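Local coordinates for UDP-N-acetylglucosamine 4,6-dehydratase (Vibrio fischeri, PDB 3PVZ), which binds NAD in a Rossmann-type domain and probably acts as a lyase that dehydrates UDP-N-acetylglucosamine, at residues I181-M184 with F185-K189; S347-Q351 with E352-L356; T148-Q151 with S152-A155; E374-Q377 with L378-M382. One frame throughout, in Å; residues are numbered along the deposited sequence.

Contact 1 of 4, residues I181-M184 with F185-K189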
loop_
_atom_site.group_PDB
_atom_site.type_symbol
_atom_site.label_atom_id
_atom_site.label_comp_id
_atom_site.label_asym_id
_atom_site.label_seq_id
_atom_site.Cartn_x
_atom_site.Cartn_y
_atom_site.Cartn_z
ATOM N N ILE A 181 2.938 -22.323 -1.789
ATOM C CA ILE A 181 3.108 -22.555 -3.219
ATOM C C ILE A 181 4.339 -21.775 -3.694
ATOM O O ILE A 181 5.145 -22.289 -4.469
ATOM C CB ILE A 181 1.834 -22.181 -4.037
ATOM C CG1 ILE A 181 0.698 -23.132 -3.693
ATOM C CG2 ILE A 181 2.119 -22.205 -5.535
ATOM C CD1 ILE A 181 -0.678 -22.528 -3.835
HETATM N N MSE A 182 4.509 -20.569 -3.191
HETATM C CA MSE A 182 5.697 -19.782 -3.519
HETATM C C MSE A 182 7.009 -20.529 -3.260
HETATM O O MSE A 182 7.919 -20.490 -4.080
HETATM C CB MSE A 182 5.731 -18.506 -2.701
HETATM C CG MSE A 182 6.933 -17.612 -3.042
HETATM SE SE MSE A 182 7.583 -16.754 -1.437
HETATM C CE MSE A 182 6.256 -15.517 -1.310
ATOM N N GLU A 183 7.091 -21.155 -2.087
ATOM C CA GLU A 183 8.246 -21.970 -1.660
ATOM C C GLU A 183 8.577 -23.080 -2.679
ATOM O O GLU A 183 9.745 -23.385 -2.928
ATOM C CB GLU A 183 7.953 -22.606 -0.295
ATOM C CG GLU A 183 9.089 -23.446 0.292
ATOM C CD GLU A 183 8.758 -24.097 1.649
ATOM O OE1 GLU A 183 7.586 -24.465 1.899
ATOM O OE2 GLU A 183 9.703 -24.274 2.454
HETATM N N MSE A 184 7.568 -23.657 -3.284
HETATM C CA MSE A 184 7.795 -24.659 -4.353
HETATM C C MSE A 184 8.537 -24.004 -5.536
HETATM O O MSE A 184 9.537 -24.535 -6.042
HETATM C CB MSE A 184 6.473 -25.219 -4.849
HETATM C CG MSE A 184 5.693 -25.982 -3.817
HETATM SE SE MSE A 184 3.950 -26.538 -4.505
HETATM C CE MSE A 184 3.214 -27.348 -2.909
ATOM N N PHE A 185 8.063 -22.830 -5.947
ATOM C CA PHE A 185 8.706 -22.090 -7.031
ATOM C C PHE A 185 10.110 -21.697 -6.645
ATOM O O PHE A 185 10.994 -21.697 -7.490
ATOM C CB PHE A 185 7.891 -20.838 -7.458
ATOM C CG PHE A 185 6.714 -21.154 -8.341
ATOM C CD1 PHE A 185 6.861 -21.209 -9.711
ATOM C CD2 PHE A 185 5.490 -21.487 -7.785
ATOM C CE1 PHE A 185 5.786 -21.542 -10.537
ATOM C CE2 PHE A 185 4.407 -21.830 -8.574
ATOM C CZ PHE A 185 4.543 -21.846 -9.968
ATOM N N LEU A 186 10.282 -21.298 -5.388
ATOM C CA LEU A 186 11.578 -20.934 -4.820
ATOM C C LEU A 186 12.540 -22.145 -4.857
ATOM O O LEU A 186 13.696 -22.017 -5.123
ATOM C CB LEU A 186 11.412 -20.555 -3.361
ATOM C CG LEU A 186 11.484 -19.134 -2.852
ATOM C CD1 LEU A 186 10.551 -18.222 -3.605
ATOM C CD2 LEU A 186 11.217 -19.120 -1.315
HETATM N N MSE A 187 12.041 -23.317 -4.522
HETATM C CA MSE A 187 12.877 -24.488 -4.525
HETATM C C MSE A 187 13.377 -24.737 -5.939
HETATM O O MSE A 187 14.516 -25.111 -6.089
HETATM C CB MSE A 187 12.168 -25.725 -3.944
HETATM C CG MSE A 187 11.980 -25.755 -2.426
HETATM SE SE MSE A 187 13.501 -25.200 -1.273
HETATM C CE MSE A 187 13.008 -23.298 -0.994
ATOM N N ARG A 188 12.555 -24.528 -6.969
ATOM C CA ARG A 188 13.013 -24.751 -8.342
ATOM C C ARG A 188 14.097 -23.764 -8.684
ATOM O O ARG A 188 15.115 -24.144 -9.268
ATOM C CB ARG A 188 11.905 -24.616 -9.365
ATOM C CG ARG A 188 12.398 -24.699 -10.789
ATOM C CD ARG A 188 11.259 -24.988 -11.790
ATOM N NE ARG A 188 10.389 -23.826 -11.957
ATOM C CZ ARG A 188 9.345 -23.788 -12.766
ATOM N NH1 ARG A 188 8.619 -22.691 -12.840
ATOM N NH2 ARG A 188 9.001 -24.862 -13.489
ATOM N N LYS A 189 13.868 -22.501 -8.342
ATOM C CA LYS A 189 14.858 -21.432 -8.603
ATOM C C LYS A 189 16.164 -21.562 -7.838
ATOM O O LYS A 189 17.193 -21.061 -8.279
ATOM C CB LYS A 189 14.265 -20.059 -8.300
ATOM C CG LYS A 189 13.280 -19.559 -9.372
ATOM C CD LYS A 189 13.951 -19.534 -10.761
ATOM C CE LYS A 189 13.116 -18.851 -11.829
ATOM N NZ LYS A 189 11.816 -19.488 -12.032
#

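Contact 2 of 4, residues S347-Q351 with E352-L356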
loop_
_atom_site.group_PDB
_atom_site.type_symbol
_atom_site.label_atom_id
_atom_site.label_comp_id
_atom_site.label_asym_id
_atom_site.label_seq_id
_atom_site.Cartn_x
_atom_site.Cartn_y
_atom_site.Cartn_z
ATOM N N SER A 347 12.244 -28.843 1.460
ATOM C CA SER A 347 10.970 -28.902 0.705
ATOM C C SER A 347 11.259 -29.264 -0.732
ATOM O O SER A 347 12.274 -28.833 -1.255
ATOM C CB SER A 347 10.261 -27.528 0.638
ATOM O OG SER A 347 10.335 -26.796 1.840
ATOM N N LEU A 348 10.331 -29.980 -1.374
ATOM C CA LEU A 348 10.441 -30.435 -2.778
ATOM C C LEU A 348 9.498 -29.682 -3.713
ATOM O O LEU A 348 8.518 -29.093 -3.267
ATOM C CB LEU A 348 10.090 -31.932 -2.888
ATOM C CG LEU A 348 10.670 -32.869 -1.830
ATOM C CD1 LEU A 348 10.145 -34.315 -1.929
ATOM C CD2 LEU A 348 12.188 -32.812 -1.938
ATOM N N TYR A 349 9.787 -29.717 -5.017
ATOM C CA TYR A 349 8.777 -29.417 -6.040
ATOM C C TYR A 349 8.662 -30.519 -7.110
ATOM O O TYR A 349 9.582 -31.316 -7.293
ATOM C CB TYR A 349 9.084 -28.097 -6.716
ATOM C CG TYR A 349 10.203 -28.165 -7.711
ATOM C CD1 TYR A 349 9.950 -28.318 -9.066
ATOM C CD2 TYR A 349 11.518 -28.082 -7.300
ATOM C CE1 TYR A 349 10.991 -28.388 -9.974
ATOM C CE2 TYR A 349 12.545 -28.146 -8.200
ATOM C CZ TYR A 349 12.277 -28.288 -9.517
ATOM O OH TYR A 349 13.323 -28.377 -10.356
ATOM N N GLN A 350 7.527 -30.518 -7.796
ATOM C CA GLN A 350 7.332 -31.292 -8.994
ATOM C C GLN A 350 7.115 -30.364 -10.182
ATOM O O GLN A 350 6.279 -29.466 -10.125
ATOM C CB GLN A 350 6.133 -32.186 -8.789
ATOM C CG GLN A 350 6.316 -33.149 -7.623
ATOM C CD GLN A 350 5.349 -34.272 -7.694
ATOM O OE1 GLN A 350 5.030 -34.764 -8.788
ATOM N NE2 GLN A 350 4.852 -34.698 -6.541
ATOM N N GLN A 351 7.891 -30.552 -11.249
ATOM C CA GLN A 351 7.810 -29.696 -12.426
ATOM C C GLN A 351 6.371 -29.599 -12.918
ATOM O O GLN A 351 5.859 -28.496 -13.180
ATOM C CB GLN A 351 8.739 -30.211 -13.534
ATOM C CG GLN A 351 8.797 -29.395 -14.820
ATOM C CD GLN A 351 9.189 -27.945 -14.640
ATOM O OE1 GLN A 351 9.848 -27.565 -13.665
ATOM N NE2 GLN A 351 8.816 -27.117 -15.615
ATOM N N GLU A 352 5.718 -30.746 -12.993
ATOM C CA GLU A 352 4.358 -30.812 -13.496
ATOM C C GLU A 352 3.343 -29.990 -12.735
ATOM O O GLU A 352 2.435 -29.457 -13.345
ATOM C CB GLU A 352 3.875 -32.255 -13.510
ATOM C CG GLU A 352 4.448 -33.002 -14.650
ATOM C CD GLU A 352 4.033 -34.441 -14.650
ATOM O OE1 GLU A 352 3.799 -34.982 -13.536
ATOM O OE2 GLU A 352 3.948 -35.028 -15.760
ATOM N N LEU A 353 3.466 -29.917 -11.410
ATOM C CA LEU A 353 2.506 -29.148 -10.612
ATOM C C LEU A 353 2.773 -27.659 -10.762
ATOM O O LEU A 353 1.852 -26.857 -10.707
ATOM C CB LEU A 353 2.567 -29.529 -9.133
ATOM C CG LEU A 353 2.138 -30.926 -8.682
ATOM C CD1 LEU A 353 1.830 -30.920 -7.180
ATOM C CD2 LEU A 353 0.962 -31.516 -9.497
ATOM N N LEU A 354 4.034 -27.277 -10.906
ATOM C CA LEU A 354 4.355 -25.865 -11.201
ATOM C C LEU A 354 3.802 -25.456 -12.563
ATOM O O LEU A 354 3.204 -24.388 -12.713
ATOM C CB LEU A 354 5.854 -25.551 -11.108
ATOM C CG LEU A 354 6.529 -25.847 -9.755
ATOM C CD1 LEU A 354 7.946 -25.244 -9.667
ATOM C CD2 LEU A 354 5.644 -25.398 -8.587
ATOM N N GLU A 355 3.978 -26.321 -13.547
ATOM C CA GLU A 355 3.442 -26.023 -14.864
ATOM C C GLU A 355 1.929 -25.929 -14.842
ATOM O O GLU A 355 1.389 -25.000 -15.438
ATOM C CB GLU A 355 3.910 -27.036 -15.902
ATOM C CG GLU A 355 5.327 -26.692 -16.430
ATOM C CD GLU A 355 6.039 -27.911 -17.045
ATOM O OE1 GLU A 355 5.413 -29.006 -17.106
ATOM O OE2 GLU A 355 7.218 -27.756 -17.465
ATOM N N LEU A 356 1.275 -26.864 -14.141
ATOM C CA LEU A 356 -0.185 -26.870 -13.982
ATOM C C LEU A 356 -0.678 -25.532 -13.447
ATOM O O LEU A 356 -1.600 -24.933 -14.006
ATOM C CB LEU A 356 -0.618 -27.985 -13.018
ATOM C CG LEU A 356 -2.105 -28.201 -12.741
ATOM C CD1 LEU A 356 -2.829 -28.622 -13.984
ATOM C CD2 LEU A 356 -2.322 -29.261 -11.678
#

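Contact 3 of 4, residues T148-Q151 with S152-A155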
loop_
_atom_site.group_PDB
_atom_site.type_symbol
_atom_site.label_atom_id
_atom_site.label_comp_id
_atom_site.label_asym_id
_atom_site.label_seq_id
_atom_site.Cartn_x
_atom_site.Cartn_y
_atom_site.Cartn_z
ATOM N N THR A 148 11.072 -12.069 -10.429
ATOM C CA THR A 148 12.192 -11.238 -9.946
ATOM C C THR A 148 13.398 -12.165 -9.610
ATOM O O THR A 148 14.541 -11.796 -9.730
ATOM C CB THR A 148 11.806 -10.437 -8.736
ATOM O OG1 THR A 148 11.258 -11.318 -7.745
ATOM C CG2 THR A 148 10.747 -9.252 -9.068
ATOM N N ILE A 149 13.140 -13.373 -9.177
ATOM C CA ILE A 149 14.244 -14.346 -9.080
ATOM C C ILE A 149 14.891 -14.620 -10.468
ATOM O O ILE A 149 16.130 -14.590 -10.602
ATOM C CB ILE A 149 13.828 -15.688 -8.433
ATOM C CG1 ILE A 149 13.318 -15.448 -7.002
ATOM C CG2 ILE A 149 15.049 -16.634 -8.341
ATOM C CD1 ILE A 149 12.607 -16.644 -6.410
ATOM N N GLN A 150 14.073 -14.849 -11.489
ATOM C CA GLN A 150 14.596 -15.103 -12.848
ATOM C C GLN A 150 15.390 -13.898 -13.359
ATOM O O GLN A 150 16.486 -14.045 -13.908
ATOM C CB GLN A 150 13.466 -15.494 -13.837
ATOM C CG GLN A 150 13.998 -15.832 -15.224
ATOM C CD GLN A 150 14.774 -17.163 -15.213
ATOM O OE1 GLN A 150 14.273 -18.123 -14.710
ATOM N NE2 GLN A 150 16.000 -17.183 -15.719
ATOM N N GLN A 151 14.898 -12.670 -13.067
ATOM C CA GLN A 151 15.593 -11.488 -13.474
ATOM C C GLN A 151 16.913 -11.360 -12.701
ATOM O O GLN A 151 17.892 -10.806 -13.203
ATOM C CB GLN A 151 14.708 -10.265 -13.249
ATOM C CG GLN A 151 13.464 -10.283 -14.063
ATOM C CD GLN A 151 12.552 -9.150 -13.705
ATOM O OE1 GLN A 151 12.474 -8.739 -12.547
ATOM N NE2 GLN A 151 11.843 -8.655 -14.680
ATOM N N SER A 152 16.937 -11.833 -11.472
ATOM C CA SER A 152 18.162 -11.830 -10.698
ATOM C C SER A 152 19.204 -12.856 -11.247
ATOM O O SER A 152 20.408 -12.531 -11.321
ATOM C CB SER A 152 17.838 -12.129 -9.235
ATOM O OG SER A 152 16.986 -11.132 -8.677
ATOM N N ILE A 153 18.766 -14.062 -11.616
ATOM C CA ILE A 153 19.647 -15.055 -12.285
ATOM C C ILE A 153 20.211 -14.464 -13.571
ATOM O O ILE A 153 21.388 -14.525 -13.805
ATOM C CB ILE A 153 18.899 -16.320 -12.660
ATOM C CG1 ILE A 153 18.421 -17.048 -11.384
ATOM C CG2 ILE A 153 19.782 -17.273 -13.510
ATOM C CD1 ILE A 153 17.090 -17.710 -11.556
ATOM N N ASP A 154 19.360 -13.832 -14.371
ATOM C CA ASP A 154 19.769 -13.257 -15.661
ATOM C C ASP A 154 20.838 -12.177 -15.519
ATOM O O ASP A 154 21.676 -12.004 -16.399
ATOM C CB ASP A 154 18.545 -12.714 -16.430
ATOM C CG ASP A 154 17.568 -13.834 -16.864
ATOM O OD1 ASP A 154 17.910 -15.043 -16.787
ATOM O OD2 ASP A 154 16.433 -13.501 -17.265
ATOM N N ALA A 155 20.825 -11.454 -14.407
ATOM C CA ALA A 155 21.798 -10.388 -14.218
ATOM C C ALA A 155 23.016 -10.875 -13.446
ATOM O O ALA A 155 23.889 -10.087 -13.132
ATOM C CB ALA A 155 21.135 -9.186 -13.482
#

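Contact 4 of 4, residues E374-Q377 with L378-M382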
loop_
_atom_site.group_PDB
_atom_site.type_symbol
_atom_site.label_atom_id
_atom_site.label_comp_id
_atom_site.label_asym_id
_atom_site.label_seq_id
_atom_site.Cartn_x
_atom_site.Cartn_y
_atom_site.Cartn_z
ATOM N N GLU A 374 -12.731 -22.149 -7.767
ATOM C CA GLU A 374 -11.808 -22.645 -8.779
ATOM C C GLU A 374 -10.347 -22.558 -8.296
ATOM O O GLU A 374 -9.550 -23.473 -8.527
ATOM C CB GLU A 374 -11.960 -21.795 -10.028
ATOM C CG GLU A 374 -11.668 -22.484 -11.327
ATOM C CD GLU A 374 -11.801 -21.540 -12.492
ATOM O OE1 GLU A 374 -12.396 -20.447 -12.310
ATOM O OE2 GLU A 374 -11.284 -21.885 -13.582
ATOM N N ILE A 375 -10.003 -21.453 -7.635
ATOM C CA ILE A 375 -8.640 -21.270 -7.119
ATOM C C ILE A 375 -8.380 -22.252 -5.970
ATOM O O ILE A 375 -7.357 -22.947 -5.961
ATOM C CB ILE A 375 -8.365 -19.819 -6.641
ATOM C CG1 ILE A 375 -8.725 -18.792 -7.726
ATOM C CG2 ILE A 375 -6.881 -19.655 -6.248
ATOM C CD1 ILE A 375 -8.247 -17.388 -7.436
ATOM N N VAL A 376 -9.336 -22.340 -5.036
ATOM C CA VAL A 376 -9.270 -23.308 -3.933
ATOM C C VAL A 376 -9.056 -24.718 -4.454
ATOM O O VAL A 376 -8.239 -25.457 -3.920
ATOM C CB VAL A 376 -10.520 -23.299 -3.043
ATOM C CG1 VAL A 376 -10.449 -24.432 -2.013
ATOM C CG2 VAL A 376 -10.670 -21.952 -2.335
ATOM N N GLN A 377 -9.759 -25.086 -5.513
ATOM C CA GLN A 377 -9.596 -26.422 -6.082
ATOM C C GLN A 377 -8.201 -26.643 -6.647
ATOM O O GLN A 377 -7.617 -27.706 -6.489
ATOM C CB GLN A 377 -10.640 -26.679 -7.158
ATOM C CG GLN A 377 -12.024 -26.901 -6.591
ATOM C CD GLN A 377 -12.085 -28.087 -5.622
ATOM O OE1 GLN A 377 -11.656 -29.201 -5.949
ATOM N NE2 GLN A 377 -12.600 -27.839 -4.419
ATOM N N LEU A 378 -7.665 -25.640 -7.317
ATOM C CA LEU A 378 -6.299 -25.707 -7.767
ATOM C C LEU A 378 -5.337 -25.807 -6.562
ATOM O O LEU A 378 -4.409 -26.598 -6.577
ATOM C CB LEU A 378 -5.991 -24.488 -8.628
ATOM C CG LEU A 378 -4.571 -24.267 -9.100
ATOM C CD1 LEU A 378 -4.156 -25.398 -10.022
ATOM C CD2 LEU A 378 -4.555 -22.910 -9.790
ATOM N N PHE A 379 -5.579 -25.022 -5.521
ATOM C CA PHE A 379 -4.763 -25.114 -4.312
ATOM C C PHE A 379 -4.824 -26.511 -3.678
ATOM O O PHE A 379 -3.842 -26.957 -3.114
ATOM C CB PHE A 379 -5.149 -24.057 -3.260
ATOM C CG PHE A 379 -4.536 -22.690 -3.485
ATOM C CD1 PHE A 379 -4.380 -22.153 -4.760
ATOM C CD2 PHE A 379 -4.161 -21.921 -2.412
ATOM C CE1 PHE A 379 -3.848 -20.886 -4.936
ATOM C CE2 PHE A 379 -3.628 -20.657 -2.594
ATOM C CZ PHE A 379 -3.480 -20.145 -3.857
ATOM N N PHE A 380 -5.960 -27.200 -3.753
ATOM C CA PHE A 380 -6.020 -28.569 -3.213
ATOM C C PHE A 380 -5.123 -29.531 -4.005
ATOM O O PHE A 380 -4.506 -30.431 -3.428
ATOM C CB PHE A 380 -7.452 -29.109 -3.160
ATOM C CG PHE A 380 -8.339 -28.449 -2.116
ATOM C CD1 PHE A 380 -7.806 -27.709 -1.061
ATOM C CD2 PHE A 380 -9.730 -28.592 -2.190
ATOM C CE1 PHE A 380 -8.648 -27.112 -0.108
ATOM C CE2 PHE A 380 -10.569 -27.996 -1.237
ATOM C CZ PHE A 380 -10.017 -27.263 -0.191
ATOM N N ILE A 381 -5.027 -29.338 -5.317
ATOM C CA ILE A 381 -4.141 -30.179 -6.140
ATOM C C ILE A 381 -2.686 -29.845 -5.827
ATOM O O ILE A 381 -1.864 -30.733 -5.667
ATOM C CB ILE A 381 -4.467 -30.063 -7.652
ATOM C CG1 ILE A 381 -5.764 -30.852 -7.944
ATOM C CG2 ILE A 381 -3.306 -30.567 -8.479
ATOM C CD1 ILE A 381 -6.422 -30.591 -9.320
HETATM N N MSE A 382 -2.388 -28.561 -5.673
HETATM C CA MSE A 382 -1.034 -28.145 -5.351
HETATM C C MSE A 382 -0.570 -28.670 -3.977
HETATM O O MSE A 382 0.567 -29.096 -3.841
HETATM C CB MSE A 382 -0.925 -26.614 -5.400
HETATM C CG MSE A 382 -1.246 -25.978 -6.758
HETATM SE SE MSE A 382 -0.162 -26.687 -8.162
HETATM C CE MSE A 382 1.468 -25.763 -7.671
#

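Contact 1 of 4, residues I181-M184 with F185-K189
Ile-181 and Phe-185, one turn apart on helix 174-189, lie side by side and point the same way. In one of its two modelled conformers, the CG2 branch of Ile-181 reaches the rim of the Phe-185 ring, in its plane, with CG2 3.8 Å from CE2. There CG2 is anti to the backbone N while CG1 sits beside it (chi1 -67°), which hands the shorter branch to the ring and probably sends the longer one toward Phe-379. A second pair, Met-182 and Leu-186, meets at a slant: CG of the selenomethionine Met-182 is 3.7 Å from Leu-186 CD1, and its SE stands 4.0 Å from the same methyl. Glu-183 and Met-187 run alongside each other in looser contact.

Backbone bonds hold this spacing. Leu-186 N donates to Met-182 O at 2.8 Å and Met-187 N to Glu-183 O at the same length, whereas the bond from Phe-185 N to Ile-181 O is weak. Further out, the carboxylate of Glu-183 is gripped by Arg-180, Asn-345 and Ser-347, and Leu-354 of helix 351-367 packs on Met-184, Phe-185 and Arg-188. The side chain of Met-182 lies about 6 Å from bound NAD and close to Lys-179, an NAD-binding residue. Buried i to i+4 pairs here line the crossover helix of the beta-alpha-beta unit formed by strand 159-163, helix 174-189 and strand 194-198, within a Rossmann-type nucleotide-binding fold.

Contact 2 of 4, residues S347-Q351 with E352-L356
This is a helix-start contact at the protein surface, where the loop after strand 340-344 turns into helix 351-367, and it joins Tyr-349, Gln-350 and Gln-351 to the first turn beyond them. Gln-350 occupies the N-cap position. Gln-350 O accepts from Leu-354 N at 3.2 Å in a nearly straight bond, and from Leu-353 N in a weak, bent one.

Ahead of the cap, Tyr-349 crosses Leu-354 at about a right angle, CD1 of the ring 3.7 Å from the leucine CD1. With chi1 at 76° the ring stands between the backbone N and the carbonyl carbon, and its hydroxyl is hydrogen-bonded to Glu-191.

The polar link is Gln-351 to Glu-355. A bend at chi2 (57°) turns the amide forward, toward the next turn, and Gln-351 NE2 donates to Glu-355 OE2 at 2.5 Å, a doubtfully short length, not a sign of strength. The acceptor lies in the amide plane, yet OE2 is approached from above the carboxylate, the two planes being 84° apart. Gln-351 OE1 accepts from Arg-188 of helix 174-189. The N-cap carbonyl opening the i to i+4 backbone bonds, with a glutamine-glutamate pair across the first turn, marks the N-terminus of helix 351-367.

Contact 3 of 4, residues T148-Q151 with S152-A155
Ser-152 turns its hydroxyl back onto Thr-148 O, marking the tight side of this contact near the end of helix 131-154. OG donates at 2.7 Å to Thr-148 O, and Ser-152 N reaches the same oxygen at 3.0 Å. The two donors come from opposite faces of the carbonyl plane, so one acceptor is pinched between them. OG lies beside the backbone N (chi1 -62°), and the buried hydroxyl finds its partner within its own helix. On this flank Ser-152 also packs on Tyr-160 of strand 159-163, and the Thr-148 hydroxyl bonds to Asn-144 O. The side chain of Thr-148 comes about 3 Å from that of Ile-98, an NAD-binding residue.

Between the two sides, Ile-149 CG2 meets Ile-153 CD1 at 4.0 Å, a light apolar touch, although that CD1 also sits close to Ile-149 O.

Solvent lies on the side of exposed Asp-154. There the chain of Gln-150, bent at chi2 (70°), lets NE2 donate to Asp-154 OD1 at 3.1 Å. The bond meets OD1 on the syn side, 35° out of the carboxylate plane, while staying in the plane of the amide. Beyond it the helix ends, Ala-155 N making a weak bond to Gln-151 O. A buried serine-to-backbone bond on one flank and a glutamine-aspartate pair on the other suit the last turns of an amphipathic helix packed against the central sheet of a Rossmann-type fold.

Contact 4 of 4, residues E374-Q377 with L378-M382
Val-376 and Phe-380 lie side by side on helix 372-382, and their meeting is a CH-pi contact. CG1 of the valine sits over one face of the ring, 3.8 Å from its centroid and offset toward the rim, where CZ is closest. The torsions explain it: with CG1 anti to the backbone N (chi1 174°), this branch stands beside the carbonyl carbon and leans along the helix toward Phe-380. The ring in turn is swung back beside its own backbone N, toward the preceding turn. Gln-377 adds an obliquely placed neighbour. Its chain is bent at chi2 (-59°), which brings NE2 to 3.7 Å from Phe-380 CD2, with the amide nearly perpendicular to the ring.

On the buried flank Ile-375 and Phe-379 make the corresponding pair. Ile-375 CG2 approaches Phe-379 CE1 at 3.5 Å, the isoleucine branch and the ring pointing the same way. Here too the methyl in contact is the one anti to the backbone N, while CG1 takes the position beside it. Phe-379 packs on Met-174, Ala-177 and Ile-181 of helix 174-189, and Ile-375 on Leu-134 and Ile-138 of helix 131-154.

Unlike the two phenylalanines, Leu-378 has CG anti to its backbone N (chi1 174°), and it meets Phe-357 of helix 351-367. The backbone stays regular: Phe-379 N donates to Ile-375 O at 2.8 Å and Phe-380 N to Val-376 O at 2.9 Å. With Phe-379 turned to the protein and Phe-380 to the surface, these i to i+4 pairs give a C-terminal amphipathic helix that packs across helices 131-154, 174-189 and 351-367.

Overall arrangement
Contacts 1, 3 and 4 join successive turns of a helix, while contact 2 joins a loop to a helix start. Contact 1 is buried and the hub: it touches each of the others, whereas contact 3 stays about 10 Å from contact 2 and about 14 Å from contact 4 at their nearest atoms. Contact 2 lies at the surface, and contacts 3 and 4 are partly buried. Contacts 1 and 4 rely on apolar pairs, the latter presenting one aromatic ring to the interior and another outward. Contacts 2 and 3 each carry a glutamine-to-carboxylate bond. Polar links from Glu-183 and Arg-188 tie contact 1 to contact 2, while Met-382 brings contact 4 against both.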